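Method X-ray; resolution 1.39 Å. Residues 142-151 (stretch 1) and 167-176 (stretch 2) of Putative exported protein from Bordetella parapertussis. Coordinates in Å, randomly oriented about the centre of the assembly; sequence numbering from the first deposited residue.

Stretch 1 142-151: PGVQLVGIDY
Stretch 2, residues 167-176: ALAGQITLHR

The two stretches pair as neighbouring parallel β-strands, 145-150 and 172-176, whose axes run 17° apart and approach to 4.7 Å. Extended backbones (phi/psi near -115/132 through most of both strands) set Leu146 beside Ile172, Val147 beside Thr173, Gly148 beside Leu174, Ile149 beside His175 and Asp150 beside Arg176, with paired CA atoms 4.7-5.2 Å apart. The ladder follows the parallel pattern, in which Leu146 and Gly148 each bond through N and O to the two residues flanking their partner, and Asp150 through N alone: Leu146 N to Gln171 O (2.9 Å), Thr173 N to Leu146 O (2.9 Å), Gly148 N to Thr173 O (2.9 Å), His175 N to Gly148 O (2.9 Å) and Asp150 N to His175 O (3.1 Å). Before it, the Gln171 side chain (chi1 m, chi2 m) turns back so that NE2 donates to Val144 O at 3.0 Å.

Leu146, Ile172 and Leu174, all m,t, share one face; Leu146 CD1 lies 4.0 Å from Leu168 CD2 and 4.1 Å from Ile172 CG1. Gly148 leaves space there for Leu174, since an ideal CB would clash with Leu174 CD2 at 2.8 Å. Val147 (t), Ile149 (m,t), Thr173 (m) and His175 (m) occupy the other face, where Val147 CG1 meets the imidazole edge at His175 CD2, 3.8 Å away. Arg176 (chi1 t, chi2 m) places CZ 4.5 Å from the Tyr151 ring centroid, an off-centre cation-pi contact.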

# COMPACT_ATOMS: atom_id res chain seq x y z
N PRO A 142 25.91 6.49 -8.95
CA PRO A 142 25.71 7.64 -9.84
C PRO A 142 24.93 7.24 -11.09
O PRO A 142 25.00 6.09 -11.52
CB PRO A 142 27.13 8.05 -10.22
CG PRO A 142 27.98 6.85 -9.97
CD PRO A 142 27.33 6.12 -8.82
N GLY A 143 24.18 8.17 -11.65
CA GLY A 143 23.57 7.96 -12.96
C GLY A 143 22.33 7.11 -12.97
O GLY A 143 21.86 6.71 -14.04
N VAL A 144 21.78 6.81 -11.80
CA VAL A 144 20.50 6.12 -11.74
C VAL A 144 19.40 6.96 -12.39
O VAL A 144 19.34 8.18 -12.21
CB VAL A 144 20.14 5.77 -10.28
CG1 VAL A 144 18.70 5.27 -10.18
CG2 VAL A 144 21.12 4.72 -9.73
N GLN A 145 18.55 6.31 -13.17
CA GLN A 145 17.37 6.97 -13.72
C GLN A 145 16.15 6.42 -13.04
O GLN A 145 16.03 5.21 -12.86
CB GLN A 145 17.27 6.74 -15.22
CG GLN A 145 18.49 7.23 -16.00
CD GLN A 145 18.45 6.80 -17.45
OE1 GLN A 145 17.39 6.47 -17.98
NE2 GLN A 145 19.61 6.80 -18.09
N LEU A 146 15.25 7.32 -12.64
CA LEU A 146 14.01 6.93 -11.98
C LEU A 146 12.81 7.14 -12.89
O LEU A 146 12.69 8.17 -13.55
CB LEU A 146 13.80 7.72 -10.69
CG LEU A 146 14.91 7.65 -9.64
CD1 LEU A 146 14.59 8.55 -8.45
CD2 LEU A 146 15.18 6.22 -9.18
N VAL A 147 11.91 6.16 -12.90
CA VAL A 147 10.72 6.24 -13.74
C VAL A 147 9.50 6.00 -12.86
O VAL A 147 9.44 5.04 -12.10
CB VAL A 147 10.76 5.19 -14.87
CG1 VAL A 147 9.50 5.27 -15.74
CG2 VAL A 147 12.01 5.38 -15.73
N GLY A 148 8.53 6.91 -12.93
CA GLY A 148 7.31 6.74 -12.17
C GLY A 148 6.12 6.63 -13.09
O GLY A 148 5.96 7.45 -13.98
N ILE A 149 5.28 5.62 -12.88
CA ILE A 149 4.07 5.46 -13.67
C ILE A 149 2.89 5.47 -12.72
O ILE A 149 2.88 4.75 -11.72
CB ILE A 149 4.10 4.13 -14.46
CG1 ILE A 149 5.35 4.09 -15.36
CG2 ILE A 149 2.83 3.96 -15.28
CD1 ILE A 149 5.40 2.88 -16.27
N ASP A 150 1.89 6.29 -13.00
CA ASP A 150 0.69 6.31 -12.16
C ASP A 150 -0.46 6.80 -13.01
O ASP A 150 -0.25 7.59 -13.93
CB ASP A 150 0.90 7.20 -10.93
CG ASP A 150 0.01 6.82 -9.77
OD1 ASP A 150 -1.23 6.85 -9.92
OD2 ASP A 150 0.53 6.52 -8.67
N TYR A 151 -1.66 6.33 -12.72
CA TYR A 151 -2.82 6.75 -13.48
C TYR A 151 -3.44 8.01 -12.89
O TYR A 151 -4.24 8.70 -13.54
CB TYR A 151 -3.86 5.64 -13.52
CG TYR A 151 -4.78 5.67 -14.72
CD1 TYR A 151 -4.37 6.25 -15.92
CD2 TYR A 151 -6.03 5.09 -14.67
CE1 TYR A 151 -5.22 6.27 -17.02
CE2 TYR A 151 -6.87 5.10 -15.76
CZ TYR A 151 -6.46 5.70 -16.93
OH TYR A 151 -7.31 5.70 -18.01
N ALA A 167 18.31 15.48 -4.87
CA ALA A 167 19.49 15.38 -5.73
C ALA A 167 19.16 14.81 -7.11
O ALA A 167 19.80 15.16 -8.11
CB ALA A 167 20.56 14.53 -5.05
N LEU A 168 18.16 13.93 -7.16
CA LEU A 168 17.78 13.26 -8.40
C LEU A 168 16.55 13.87 -9.07
O LEU A 168 15.93 13.23 -9.92
CB LEU A 168 17.55 11.76 -8.15
CG LEU A 168 18.80 10.87 -8.23
CD1 LEU A 168 19.82 11.25 -7.16
CD2 LEU A 168 18.44 9.39 -8.12
N ALA A 169 16.19 15.10 -8.71
CA ALA A 169 15.01 15.74 -9.28
C ALA A 169 15.03 15.72 -10.81
O ALA A 169 14.00 15.58 -11.46
CB ALA A 169 14.88 17.16 -8.76
N GLY A 170 16.22 15.86 -11.38
CA GLY A 170 16.37 15.86 -12.83
C GLY A 170 16.51 14.49 -13.46
O GLY A 170 16.64 14.37 -14.68
N GLN A 171 16.49 13.44 -12.63
CA GLN A 171 16.65 12.07 -13.10
C GLN A 171 15.33 11.32 -13.12
O GLN A 171 15.31 10.11 -13.28
CB GLN A 171 17.63 11.31 -12.20
CG GLN A 171 19.05 11.84 -12.28
CD GLN A 171 19.63 11.69 -13.67
OE1 GLN A 171 19.98 12.67 -14.32
NE2 GLN A 171 19.73 10.44 -14.14
N ILE A 172 14.24 12.05 -12.97
CA ILE A 172 12.91 11.45 -12.89
C ILE A 172 12.11 11.68 -14.16
O ILE A 172 12.04 12.80 -14.68
CB ILE A 172 12.12 12.01 -11.69
CG1 ILE A 172 12.89 11.74 -10.39
CG2 ILE A 172 10.72 11.41 -11.62
CD1 ILE A 172 12.31 12.43 -9.18
N THR A 173 11.52 10.60 -14.67
CA THR A 173 10.59 10.67 -15.79
C THR A 173 9.26 10.10 -15.32
O THR A 173 9.21 8.99 -14.77
CB THR A 173 11.09 9.87 -17.00
OG1 THR A 173 12.38 10.34 -17.40
CG2 THR A 173 10.14 10.05 -18.18
N LEU A 174 8.19 10.86 -15.51
CA LEU A 174 6.87 10.44 -15.06
C LEU A 174 5.94 10.20 -16.24
O LEU A 174 5.97 10.92 -17.24
CB LEU A 174 6.27 11.49 -14.14
CG LEU A 174 7.06 11.81 -12.87
CD1 LEU A 174 6.37 12.95 -12.15
CD2 LEU A 174 7.19 10.60 -11.94
N HIS A 175 5.09 9.19 -16.09
CA HIS A 175 4.13 8.84 -17.13
C HIS A 175 2.77 8.61 -16.51
O HIS A 175 2.64 7.86 -15.54
CB HIS A 175 4.55 7.55 -17.83
CG HIS A 175 5.92 7.62 -18.43
ND1 HIS A 175 6.18 8.21 -19.65
CD2 HIS A 175 7.11 7.16 -17.97
CE1 HIS A 175 7.47 8.12 -19.91
NE2 HIS A 175 8.06 7.48 -18.91
N ARG A 176 1.75 9.25 -17.07
CA ARG A 176 0.38 8.99 -16.67
C ARG A 176 -0.11 7.83 -17.53
O ARG A 176 -0.33 7.98 -18.74
CB ARG A 176 -0.50 10.23 -16.89
CG ARG A 176 -1.71 10.35 -15.95
CD ARG A 176 -2.96 9.67 -16.50
NE ARG A 176 -4.14 10.54 -16.41
CZ ARG A 176 -5.35 10.14 -16.03
NH1 ARG A 176 -5.57 8.88 -15.71
NH2 ARG A 176 -6.35 11.01 -15.98
O HOH W 1 14.16 8.89 -15.88